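Local coordinates for protein succinate-semialdehyde dehydrogenase (NAD(P)(+)) (Marinobacter aquaeolei, PDB 3RH9) that probably oxidises succinate semialdehyde to succinate with NAD+ or NADP+ as electron acceptor, as a member of the aldehyde dehydrogenase family, at residues D270-A275 against A311-K316; I279-R284 against A417-T422; A192-M197 against G205-V210; N11-G14 against R19-D22; T28-N33 against G37-K42. All blocks are in the same frame, centred on the assembly; numbering follows the deposited sequence.

Contact 1: residues D270-A275 against A311-K316; sequences DLEAAA and AERVNK
Arg313 NH2 gives a hydrogen bond to Glu272 OE1 at 2.7 Å, one of three charged links between the two helices. The oxygen lies almost in the guanidinium plane, but the nitrogen stands above the carboxylate plane, 54° out of it; with the two groups turned 51° against each other, the salt bridge rests on one hydrogen bond, not on a flat two-pronged pair. The bend of Glu272 at chi2 (-70°) turns the carboxylate toward Arg313, which runs extended from CG to NE. The methyl of Ala275 touches the arginine, its CB 3.4 Å from Arg313 NE, and the backbone of Glu272 and Ala275 lies over one guanidinium face. Each charge has a second partner: Arg313 NH1 pairs with Asp276, fixing the position of the arginine, and Glu272 OE2 with Lys309, which probably favours the ionised carboxylate. Asp270 is the N-cap of its helix, with Ala273 N bonded to its OD1 at 3.0 Å. The partly exposed network bridges the start of helix 271-283 and the end of helix 303-316; on the buried side Leu271, Ala274 and Ala275 pack on Phe306, and Val314 reaches Ile279 and Phe283.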
# COMPACT_ATOMS: atom_id res chain seq x y z
N ASP A 270 18.33 25.15 21.67
CA ASP A 270 19.31 24.79 22.68
C ASP A 270 20.44 24.03 21.98
O ASP A 270 20.28 22.87 21.61
CB ASP A 270 18.63 23.92 23.75
CG ASP A 270 19.62 23.23 24.70
OD1 ASP A 270 20.84 23.25 24.45
OD2 ASP A 270 19.16 22.65 25.72
N LEU A 271 21.58 24.69 21.79
CA LEU A 271 22.67 24.13 20.98
C LEU A 271 23.30 22.88 21.58
O LEU A 271 23.66 21.96 20.86
CB LEU A 271 23.77 25.17 20.73
CG LEU A 271 23.70 25.95 19.43
CD1 LEU A 271 22.27 26.29 19.10
CD2 LEU A 271 24.52 27.21 19.56
N GLU A 272 23.47 22.87 22.90
CA GLU A 272 24.11 21.74 23.55
C GLU A 272 23.28 20.49 23.36
O GLU A 272 23.81 19.42 23.12
CB GLU A 272 24.32 22.02 25.04
CG GLU A 272 25.44 23.02 25.33
CD GLU A 272 26.84 22.46 25.02
OE1 GLU A 272 27.15 21.33 25.49
OE2 GLU A 272 27.64 23.15 24.32
N ALA A 273 21.96 20.64 23.45
CA ALA A 273 21.07 19.50 23.27
C ALA A 273 21.08 18.99 21.83
O ALA A 273 21.16 17.79 21.59
CB ALA A 273 19.65 19.86 23.72
N ALA A 274 21.00 19.91 20.88
CA ALA A 274 21.09 19.54 19.47
C ALA A 274 22.44 18.86 19.13
O ALA A 274 22.49 17.85 18.44
CB ALA A 274 20.85 20.77 18.60
N ALA A 275 23.53 19.42 19.64
CA ALA A 275 24.85 18.85 19.44
C ALA A 275 24.90 17.44 20.00
O ALA A 275 25.38 16.52 19.33
CB ALA A 275 25.92 19.72 20.11
N ALA A 311 32.72 19.65 16.64
CA ALA A 311 34.12 19.26 16.49
C ALA A 311 34.68 18.86 17.85
O ALA A 311 35.48 17.93 17.95
CB ALA A 311 34.93 20.39 15.89
N GLU A 312 34.24 19.57 18.88
CA GLU A 312 34.61 19.25 20.26
C GLU A 312 34.26 17.81 20.67
O GLU A 312 35.04 17.15 21.34
CB GLU A 312 33.90 20.22 21.20
CG GLU A 312 34.28 20.03 22.65
CD GLU A 312 33.55 20.99 23.55
OE1 GLU A 312 32.37 20.73 23.88
OE2 GLU A 312 34.17 22.02 23.92
N ARG A 313 33.08 17.34 20.27
CA ARG A 313 32.63 16.00 20.62
C ARG A 313 33.20 14.95 19.70
O ARG A 313 33.52 13.84 20.13
CB ARG A 313 31.10 15.94 20.57
CG ARG A 313 30.46 16.88 21.54
CD ARG A 313 29.01 17.11 21.23
NE ARG A 313 28.60 18.42 21.71
CZ ARG A 313 28.22 18.68 22.95
NH1 ARG A 313 28.18 17.71 23.85
NH2 ARG A 313 27.86 19.91 23.28
N VAL A 314 33.32 15.30 18.43
CA VAL A 314 33.86 14.39 17.45
C VAL A 314 35.31 14.00 17.75
O VAL A 314 35.71 12.84 17.59
CB VAL A 314 33.77 14.97 16.02
CG1 VAL A 314 34.74 14.25 15.08
CG2 VAL A 314 32.35 14.85 15.50
N ASN A 315 36.11 14.96 18.20
CA ASN A 315 37.53 14.69 18.41
C ASN A 315 37.80 13.75 19.57
O ASN A 315 38.79 13.03 19.57
CB ASN A 315 38.33 15.99 18.50
CG ASN A 315 38.45 16.69 17.15
OD1 ASN A 315 38.63 16.03 16.11
ND2 ASN A 315 38.32 18.01 17.14
N LYS A 316 36.88 13.71 20.53
CA LYS A 316 37.00 12.76 21.63
C LYS A 316 36.64 11.35 21.19
O LYS A 316 37.02 10.39 21.83
CB LYS A 316 36.13 13.20 22.81
CG LYS A 316 36.36 14.64 23.23
CD LYS A 316 35.29 15.14 24.18
CE LYS A 316 35.76 16.42 24.89
NZ LYS A 316 34.87 16.82 26.02

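Contact 2: residues I279-R284 against A417-T422; sequences IANKFR and ASYVFT
Helix 271-283 passes strand 417-421 with Asn281 and Tyr419 as the nearest backbone positions, their CA atoms 10.0 Å apart, so that side chains alone bridge the gap. This is helix-on-sheet packing in an alpha/beta fold: the helix connects the parallel strands 262-265 and 295-299 in a beta-alpha-beta crossover, and strand 417-421 lies in the same mixed sheet, next to 262-265. As in other aldehyde dehydrogenases, this seven-stranded sheet is probably that of the catalytic domain. Asn281 and Tyr419 reach for each other from opposite directions. The amide of Asn281 is put in place by a first torsion that sets CG anti to the backbone N (chi1 162°), and it comes to the phenol end of the tyrosine obliquely, its plane nearly perpendicular to the ring at 83°. The amide carbon Asn281 CG lies 4.3 Å from Tyr419 CZ. Both residues are buried, yet the shared surface is small, 69 Å², a meeting of a short amide with the end of a long phenol side chain. Around it, Asn281 also touches Ala293, and Lys282, one residue along the helix, bonds through NZ to the carbonyls of Ala293 and Leu393. The backbone of Tyr419 is hydrogen-bonded to Pro262 and Ile264, fixing the root of its side chain in the sheet. At the other end of that side chain, Tyr419 OH is hydrogen-bonded to the carbonyl oxygen of Val291.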
# COMPACT_ATOMS: atom_id res chain seq x y z
N ILE A 279 25.24 14.03 17.47
CA ILE A 279 26.27 13.00 17.61
C ILE A 279 25.70 11.61 17.87
O ILE A 279 26.25 10.62 17.41
CB ILE A 279 27.29 13.34 18.70
CG1 ILE A 279 28.00 14.66 18.40
CG2 ILE A 279 28.30 12.24 18.82
CD1 ILE A 279 29.00 14.58 17.29
N ALA A 280 24.59 11.52 18.60
CA ALA A 280 23.99 10.21 18.86
C ALA A 280 23.25 9.65 17.64
O ALA A 280 23.25 8.44 17.39
CB ALA A 280 23.06 10.28 20.08
N ASN A 281 22.62 10.53 16.87
CA ASN A 281 21.86 10.12 15.70
C ASN A 281 22.79 9.75 14.55
O ASN A 281 22.66 8.69 13.92
CB ASN A 281 20.91 11.26 15.32
CG ASN A 281 20.38 11.15 13.89
OD1 ASN A 281 19.18 11.03 13.67
ND2 ASN A 281 21.27 11.23 12.92
N LYS A 282 23.75 10.63 14.29
CA LYS A 282 24.61 10.52 13.12
C LYS A 282 25.55 9.31 13.09
O LYS A 282 25.85 8.79 12.03
CB LYS A 282 25.44 11.80 12.94
CG LYS A 282 26.37 11.74 11.75
CD LYS A 282 25.62 11.52 10.44
CE LYS A 282 26.55 11.05 9.35
NZ LYS A 282 26.06 11.37 7.97
N PHE A 283 26.03 8.89 14.25
CA PHE A 283 27.15 7.97 14.27
C PHE A 283 26.76 6.56 14.63
O PHE A 283 27.58 5.65 14.57
CB PHE A 283 28.27 8.50 15.17
CG PHE A 283 28.99 9.68 14.58
CD1 PHE A 283 29.79 9.52 13.45
CD2 PHE A 283 28.84 10.95 15.12
CE1 PHE A 283 30.45 10.61 12.88
CE2 PHE A 283 29.51 12.04 14.55
CZ PHE A 283 30.31 11.86 13.42
N ARG A 284 25.50 6.38 14.99
CA ARG A 284 24.96 5.05 15.19
C ARG A 284 25.14 4.28 13.89
O ARG A 284 24.84 4.80 12.82
CB ARG A 284 23.47 5.15 15.56
CG ARG A 284 22.70 3.86 15.38
CD ARG A 284 21.42 3.85 16.19
NE ARG A 284 21.68 3.56 17.60
CZ ARG A 284 20.88 2.81 18.37
NH1 ARG A 284 19.77 2.28 17.86
NH2 ARG A 284 21.20 2.60 19.64
N ALA A 417 13.27 10.08 7.24
CA ALA A 417 13.38 10.79 8.51
C ALA A 417 13.86 12.25 8.39
O ALA A 417 14.40 12.66 7.37
CB ALA A 417 14.25 10.01 9.48
N SER A 418 13.62 13.02 9.45
CA SER A 418 13.97 14.43 9.50
C SER A 418 13.95 14.92 10.95
O SER A 418 13.35 14.29 11.82
CB SER A 418 13.01 15.27 8.65
OG SER A 418 11.66 14.94 8.93
N TYR A 419 14.63 16.02 11.24
CA TYR A 419 14.74 16.48 12.63
C TYR A 419 14.80 17.98 12.69
O TYR A 419 15.44 18.62 11.86
CB TYR A 419 15.98 15.89 13.29
CG TYR A 419 16.09 14.42 13.08
CD1 TYR A 419 15.51 13.53 13.98
CD2 TYR A 419 16.76 13.91 11.98
CE1 TYR A 419 15.60 12.17 13.79
CE2 TYR A 419 16.85 12.54 11.78
CZ TYR A 419 16.27 11.69 12.69
OH TYR A 419 16.38 10.35 12.49
N VAL A 420 14.14 18.54 13.69
CA VAL A 420 14.15 19.98 13.84
C VAL A 420 14.31 20.39 15.30
O VAL A 420 13.62 19.86 16.19
CB VAL A 420 12.87 20.61 13.26
CG1 VAL A 420 11.64 20.11 14.02
CG2 VAL A 420 12.98 22.13 13.27
N PHE A 421 15.24 21.31 15.55
CA PHE A 421 15.46 21.84 16.89
C PHE A 421 15.14 23.31 16.91
O PHE A 421 15.60 24.06 16.07
CB PHE A 421 16.90 21.62 17.34
CG PHE A 421 17.22 20.20 17.65
CD1 PHE A 421 17.30 19.25 16.65
CD2 PHE A 421 17.44 19.79 18.96
CE1 PHE A 421 17.60 17.94 16.94
CE2 PHE A 421 17.75 18.48 19.25
CZ PHE A 421 17.82 17.55 18.24
N THR A 422 14.35 23.71 17.89
CA THR A 422 13.92 25.09 17.97
C THR A 422 13.17 25.32 19.28
O THR A 422 12.33 24.51 19.67
CB THR A 422 13.03 25.46 16.75
OG1 THR A 422 12.68 26.84 16.78
CG2 THR A 422 11.77 24.61 16.72

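Contact 3: residues A192-M197 against G205-V210; sequences AFFSVM and GMVNLV
The Phe194 ring is sandwiched: Leu209 CB lies over the centre of one face, 3.7 Å from the centroid and 11° off the normal in a CH-pi contact, while the methyl CE of Met197, a selenomethionine, sits 3.6 Å above the opposite face. At the ring's edge, in its plane, comes the strand backbone, Val207 C and Asn208 N, and Phe194 CZ stands 3.5 Å from Asn208 C. The ring is edge-on to the strand, with aliphatic groups on both faces. Val207 CG2 approaches obliquely, 3.4 Å from Phe194 CE1, the two side chains running past one another, pointing oppositely. Leu209, with CG anti to the backbone N (chi1 175°), sends CD2 to within 3.7 Å of Phe194 CD2. Met197 is shared: its SE reaches Val207 CG1 at 4.3 Å, and the same methyl CE covers a face of the Phe193 ring. No hydrogen bond joins the segments; the contact is buried, its side-chain part apolar, the ring edge abutting a peptide. It closes a beta-alpha-beta unit, strand 178-181, helix 188-197, strand 207-209, of the Rossmann-like sheet that in this family forms the core of the coenzyme-binding domain. Strand 207-209 pairs with 178-181; on its other edge Leu209 bonds to the backbone of Tyr15, whose ring also meets that of Phe194, and Phe193 and Met197 turn to helices 70-86 and 162-174.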
# COMPACT_ATOMS: atom_id res chain seq x y z
N ALA A 192 21.88 -17.02 13.65
CA ALA A 192 21.81 -17.05 15.11
C ALA A 192 20.38 -16.89 15.61
O ALA A 192 19.93 -17.63 16.49
CB ALA A 192 22.69 -15.96 15.70
N PHE A 193 19.67 -15.93 15.04
CA PHE A 193 18.26 -15.73 15.30
C PHE A 193 17.44 -17.02 15.04
O PHE A 193 16.63 -17.42 15.88
CB PHE A 193 17.73 -14.58 14.45
CG PHE A 193 16.36 -14.14 14.81
CD1 PHE A 193 15.95 -14.13 16.13
CD2 PHE A 193 15.47 -13.73 13.84
CE1 PHE A 193 14.67 -13.71 16.48
CE2 PHE A 193 14.19 -13.31 14.17
CZ PHE A 193 13.78 -13.30 15.48
N PHE A 194 17.65 -17.66 13.90
CA PHE A 194 16.92 -18.88 13.60
C PHE A 194 17.31 -19.98 14.56
O PHE A 194 16.46 -20.76 14.97
CB PHE A 194 17.10 -19.31 12.15
CG PHE A 194 16.03 -18.80 11.25
CD1 PHE A 194 14.94 -19.57 10.94
CD2 PHE A 194 16.09 -17.52 10.75
CE1 PHE A 194 13.94 -19.10 10.12
CE2 PHE A 194 15.08 -17.04 9.93
CZ PHE A 194 14.00 -17.84 9.62
N SER A 195 18.58 -20.04 14.93
CA SER A 195 19.00 -21.00 15.93
C SER A 195 18.22 -20.79 17.23
O SER A 195 17.76 -21.75 17.85
CB SER A 195 20.50 -20.92 16.20
OG SER A 195 20.87 -21.86 17.19
N VAL A 196 18.07 -19.53 17.65
CA VAL A 196 17.30 -19.22 18.85
C VAL A 196 15.82 -19.58 18.72
O VAL A 196 15.23 -20.08 19.67
CB VAL A 196 17.48 -17.76 19.35
CG1 VAL A 196 16.45 -17.42 20.44
CG2 VAL A 196 18.88 -17.54 19.88
N MSE A 197 15.22 -19.34 17.56
CA MSE A 197 13.79 -19.63 17.35
C MSE A 197 13.51 -21.12 17.18
O MSE A 197 12.40 -21.59 17.40
CB MSE A 197 13.25 -18.91 16.11
CG MSE A 197 13.08 -17.42 16.29
SE MSE A 197 12.20 -16.56 14.76
CE MSE A 197 13.63 -16.82 13.42
N GLY A 205 7.30 -24.56 9.38
CA GLY A 205 6.95 -23.74 8.24
C GLY A 205 6.62 -22.28 8.56
O GLY A 205 6.48 -21.49 7.64
N MSE A 206 6.48 -21.91 9.83
CA MSE A 206 6.12 -20.53 10.15
C MSE A 206 7.24 -19.55 9.82
O MSE A 206 6.99 -18.41 9.40
CB MSE A 206 5.73 -20.37 11.61
CG MSE A 206 4.31 -20.75 11.89
SE MSE A 206 2.93 -19.63 11.00
CE MSE A 206 3.66 -17.86 11.42
N VAL A 207 8.48 -19.99 10.02
CA VAL A 207 9.64 -19.20 9.64
C VAL A 207 10.56 -20.06 8.80
O VAL A 207 10.67 -21.26 9.02
CB VAL A 207 10.39 -18.68 10.86
CG1 VAL A 207 9.45 -17.90 11.75
CG2 VAL A 207 10.98 -19.82 11.62
N ASN A 208 11.19 -19.44 7.81
CA ASN A 208 12.09 -20.12 6.87
C ASN A 208 13.20 -19.17 6.44
O ASN A 208 12.96 -17.98 6.22
CB ASN A 208 11.33 -20.60 5.64
CG ASN A 208 10.10 -21.40 5.99
OD1 ASN A 208 9.01 -20.84 6.17
ND2 ASN A 208 10.25 -22.70 6.08
N LEU A 209 14.41 -19.70 6.32
CA LEU A 209 15.59 -18.91 6.01
C LEU A 209 16.22 -19.35 4.69
O LEU A 209 16.53 -20.51 4.50
CB LEU A 209 16.59 -19.02 7.17
CG LEU A 209 17.97 -18.35 7.01
CD1 LEU A 209 17.84 -16.91 6.50
CD2 LEU A 209 18.75 -18.41 8.34
N VAL A 210 16.38 -18.41 3.78
CA VAL A 210 17.07 -18.67 2.53
C VAL A 210 18.21 -17.67 2.37
O VAL A 210 18.11 -16.53 2.82
CB VAL A 210 16.11 -18.56 1.36
CG1 VAL A 210 15.11 -19.70 1.42
CG2 VAL A 210 15.40 -17.24 1.41

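Contact 4: residues N11-G14 against R19-D22; sequences NLTG and RWKD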
# COMPACT_ATOMS: atom_id res chain seq x y z
N ASN A 11 24.62 -24.59 13.02
CA ASN A 11 24.00 -24.90 11.75
C ASN A 11 24.16 -23.74 10.81
O ASN A 11 23.49 -22.71 10.94
CB ASN A 11 22.54 -25.25 11.94
CG ASN A 11 22.36 -26.54 12.69
OD1 ASN A 11 22.57 -27.62 12.13
ND2 ASN A 11 21.99 -26.44 13.96
N LEU A 12 25.08 -23.90 9.87
CA LEU A 12 25.41 -22.84 8.93
C LEU A 12 24.78 -23.24 7.61
O LEU A 12 25.44 -23.73 6.70
CB LEU A 12 26.93 -22.71 8.81
CG LEU A 12 27.47 -21.28 8.79
CD1 LEU A 12 27.03 -20.57 7.52
CD2 LEU A 12 27.03 -20.48 10.02
N THR A 13 23.48 -23.04 7.51
CA THR A 13 22.73 -23.49 6.35
C THR A 13 21.35 -22.87 6.47
O THR A 13 21.06 -22.14 7.42
CB THR A 13 22.62 -25.03 6.33
OG1 THR A 13 21.75 -25.44 5.28
CG2 THR A 13 22.06 -25.54 7.65
N GLY A 14 20.49 -23.17 5.50
CA GLY A 14 19.15 -22.63 5.50
C GLY A 14 18.25 -23.26 6.54
O GLY A 14 18.66 -24.11 7.33
N ARG A 19 13.55 -27.77 9.45
CA ARG A 19 14.82 -28.43 9.28
C ARG A 19 15.90 -27.45 8.87
O ARG A 19 15.65 -26.53 8.09
CB ARG A 19 14.74 -29.50 8.20
CG ARG A 19 13.67 -30.52 8.41
CD ARG A 19 13.77 -31.63 7.37
NE ARG A 19 12.80 -32.67 7.69
CZ ARG A 19 11.49 -32.54 7.48
NH1 ARG A 19 11.00 -31.42 6.93
NH2 ARG A 19 10.65 -33.53 7.81
N TRP A 20 17.10 -27.67 9.38
CA TRP A 20 18.28 -27.02 8.85
C TRP A 20 18.73 -27.79 7.62
O TRP A 20 19.26 -28.89 7.74
CB TRP A 20 19.40 -27.04 9.88
CG TRP A 20 19.11 -26.25 11.12
CD1 TRP A 20 18.64 -26.74 12.30
CD2 TRP A 20 19.28 -24.84 11.30
NE1 TRP A 20 18.51 -25.72 13.21
CE2 TRP A 20 18.89 -24.55 12.63
CE3 TRP A 20 19.72 -23.80 10.48
CZ2 TRP A 20 18.94 -23.25 13.15
CZ3 TRP A 20 19.76 -22.52 11.00
CH2 TRP A 20 19.37 -22.26 12.32
N LYS A 21 18.50 -27.24 6.43
CA LYS A 21 18.97 -27.92 5.22
C LYS A 21 19.27 -26.96 4.07
O LYS A 21 19.09 -25.73 4.19
CB LYS A 21 17.98 -29.00 4.78
CG LYS A 21 16.64 -28.48 4.26
CD LYS A 21 15.78 -29.58 3.60
CE LYS A 21 14.64 -28.92 2.80
NZ LYS A 21 14.04 -29.71 1.68
N ASP A 22 19.75 -27.52 2.96
CA ASP A 22 20.05 -26.75 1.77
C ASP A 22 20.48 -27.70 0.65
O ASP A 22 20.78 -28.85 0.91
CB ASP A 22 21.13 -25.70 2.06
CG ASP A 22 22.53 -26.29 2.12
OD1 ASP A 22 23.07 -26.37 3.24
OD2 ASP A 22 23.09 -26.66 1.07
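Asn11 CB rests over the six-membered ring of Trp20, 3.6 Å from its centroid and 24° off the normal, a CH-pi contact with Trp20 CD2 below. One atom farther out, Asn11 CG lies 3.6 Å from Trp20 CG, above the five-membered ring. At the tip the amide splits: OD1 lies by Trp20 CG and CB, while ND2 sits over the pyrrole side, 3.6 Å from Trp20 NE1, which itself bonds weakly to Asp198 OD2. The amide and indole planes are 11° apart, so the asparagine lies flat on the indole as an amide-aromatic stack. Thr13 meets the same tryptophan differently, with its carbonyl oxygen at the indole edge and its methyl CG2 3.8 Å from Trp20 CB. Its hydroxyl, carried anti to the backbone N by chi1 173°, donates to the anti lone pair of Asp22 OD1, the OG1 to OD1 distance being 2.6 Å. The backbones meet more loosely: Lys21 N bonds weakly to Gly14 O, which also receives a CA-H contact from Trp20. The segments include the start of the first strand and all of the second in the hairpin 14-16/19-21, whose Tyr15 packs edge-to-face with Trp20; the indole also leans on Phe194 and Ser195. With Asp22 OD2 accepting from Ala24 N and OD1 from the threonine hydroxyl, both carboxylate oxygens are acceptors, consistent with an ionised aspartate.

Contact 5: residues T28-N33 against G37-K42; sequences TFDVYN and GSVIAK
The Tyr32 ring is overlain by Val39, whose methyl CG2 lies over one face, 3.7 Å from the centroid and offset toward the rim, a CH-pi contact. With Val39 chi1 at 158°, this methyl stands anti to the carbonyl carbon and beside the backbone N, and it also touches the carboxylate of Asp30. Gly37 meets the ring at its edge, its O 3.2 Å from Tyr32 CD2. Tyr32, Val39, Asp30 and Lys42 share one face of a beta hairpin; Val31 and Ala41 share the other, where Val31 CB lies 4.4 Å from Ala41 CB. Ile40 CG1 is near Val31 CG1. The pairing is antiparallel: Val31 N bonds to Ala41 O at 3.0 Å and Ile40 N to Val31 O at 2.8 Å. Between Val31 and Tyr32 the register slips by one residue, a beta bulge at Ile40. Near the turn Asn33 N bonds to Ser38 O, and Gly37 N returns to Asn33 O at 3.1 Å, so Asn33 uses both its backbone polar atoms to close the loop, while its OD1 accepts from Ala35 N. The Val31 side packs inward on Pro187 and helix 88-99. On the outer face Lys42 folds alongside Asp30, Lys42 NZ to Asp30 OD1 3.7 Å, a long salt bridge; the backbone bonds and the apolar packing probably do more to hold the hairpin than this ion pair.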
# COMPACT_ATOMS: atom_id res chain seq x y z
N THR A 28 29.40 -22.01 -1.98
CA THR A 28 29.56 -21.14 -0.83
C THR A 28 29.68 -19.66 -1.20
O THR A 28 29.94 -19.33 -2.34
CB THR A 28 30.77 -21.59 -0.01
OG1 THR A 28 30.28 -22.21 1.19
CG2 THR A 28 31.67 -20.41 0.36
N PHE A 29 29.42 -18.78 -0.23
CA PHE A 29 29.77 -17.36 -0.36
C PHE A 29 30.46 -16.92 0.91
O PHE A 29 30.19 -17.46 1.98
CB PHE A 29 28.57 -16.45 -0.73
CG PHE A 29 27.54 -16.24 0.38
CD1 PHE A 29 27.72 -15.24 1.33
CD2 PHE A 29 26.37 -16.99 0.42
CE1 PHE A 29 26.76 -15.02 2.34
CE2 PHE A 29 25.41 -16.79 1.41
CZ PHE A 29 25.60 -15.80 2.37
N ASP A 30 31.37 -15.95 0.80
CA ASP A 30 32.16 -15.54 1.95
C ASP A 30 31.53 -14.41 2.75
O ASP A 30 30.92 -13.49 2.19
CB ASP A 30 33.57 -15.14 1.52
CG ASP A 30 34.36 -16.29 0.91
OD1 ASP A 30 33.87 -17.45 0.94
OD2 ASP A 30 35.49 -16.05 0.42
N VAL A 31 31.68 -14.48 4.06
CA VAL A 31 31.39 -13.34 4.91
C VAL A 31 32.70 -12.81 5.46
O VAL A 31 33.57 -13.58 5.88
CB VAL A 31 30.45 -13.72 6.07
CG1 VAL A 31 30.02 -12.49 6.84
CG2 VAL A 31 29.24 -14.47 5.54
N TYR A 32 32.86 -11.50 5.47
CA TYR A 32 34.09 -10.89 5.97
C TYR A 32 33.85 -10.15 7.27
O TYR A 32 32.76 -9.67 7.51
CB TYR A 32 34.61 -9.89 4.94
CG TYR A 32 35.30 -10.53 3.76
CD1 TYR A 32 34.57 -11.05 2.69
CD2 TYR A 32 36.70 -10.61 3.71
CE1 TYR A 32 35.21 -11.62 1.61
CE2 TYR A 32 37.34 -11.18 2.63
CZ TYR A 32 36.59 -11.68 1.59
OH TYR A 32 37.23 -12.26 0.52
N ASN A 33 34.86 -10.07 8.11
CA ASN A 33 34.81 -9.13 9.22
C ASN A 33 35.36 -7.80 8.71
O ASN A 33 36.50 -7.72 8.30
CB ASN A 33 35.62 -9.63 10.41
CG ASN A 33 35.61 -8.66 11.57
OD1 ASN A 33 35.43 -7.46 11.39
ND2 ASN A 33 35.81 -9.18 12.77
N GLY A 37 39.44 -7.63 7.46
CA GLY A 37 39.57 -8.03 6.08
C GLY A 37 39.56 -9.54 5.91
O GLY A 37 39.68 -10.02 4.78
N SER A 38 39.42 -10.29 7.00
CA SER A 38 39.40 -11.75 6.93
C SER A 38 38.00 -12.34 6.73
O SER A 38 36.99 -11.78 7.18
CB SER A 38 40.01 -12.40 8.19
OG SER A 38 41.33 -11.96 8.46
N VAL A 39 37.95 -13.49 6.08
CA VAL A 39 36.74 -14.28 5.96
C VAL A 39 36.42 -14.98 7.28
O VAL A 39 37.27 -15.64 7.86
CB VAL A 39 36.90 -15.32 4.82
CG1 VAL A 39 35.94 -16.47 4.98
CG2 VAL A 39 36.75 -14.63 3.46
N ILE A 40 35.19 -14.83 7.77
CA ILE A 40 34.86 -15.41 9.08
C ILE A 40 33.86 -16.55 8.96
O ILE A 40 33.58 -17.24 9.93
CB ILE A 40 34.39 -14.34 10.11
CG1 ILE A 40 33.09 -13.67 9.66
CG2 ILE A 40 35.48 -13.31 10.34
CD1 ILE A 40 32.61 -12.58 10.60
N ALA A 41 33.34 -16.76 7.76
CA ALA A 41 32.39 -17.83 7.55
C ALA A 41 32.17 -18.08 6.08
O ALA A 41 32.32 -17.17 5.26
CB ALA A 41 31.07 -17.50 8.24
N LYS A 42 31.82 -19.32 5.75
CA LYS A 42 31.42 -19.67 4.40
C LYS A 42 30.00 -20.24 4.39
O LYS A 42 29.76 -21.36 4.84
CB LYS A 42 32.40 -20.66 3.78
CG LYS A 42 33.78 -20.08 3.50
CD LYS A 42 34.73 -21.17 2.98
CE LYS A 42 35.57 -20.71 1.78
NZ LYS A 42 36.59 -19.67 2.11

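The contacts form two groups on the chain. Contacts 1 and 2 share helix 271-283 and touch, Ala274 CA lying 3.5 Å from Phe421 CE2, so the two contacts are joined through that helix. Contacts 3, 4 and 5 form a chain of neighbours: Trp20 CH2 is 3.7 Å from Phe194 CB, and Leu12 CD1 is 3.9 Å from Lys42 O. Between the groups, the centres of contacts 1 and 3 are 42 Å apart, on opposite sides of the chain's centre. Contact 2 lies nearest the predicted active-site Glu256, the side chain of Tyr419 being about 11 Å from it; the others lie away from that site.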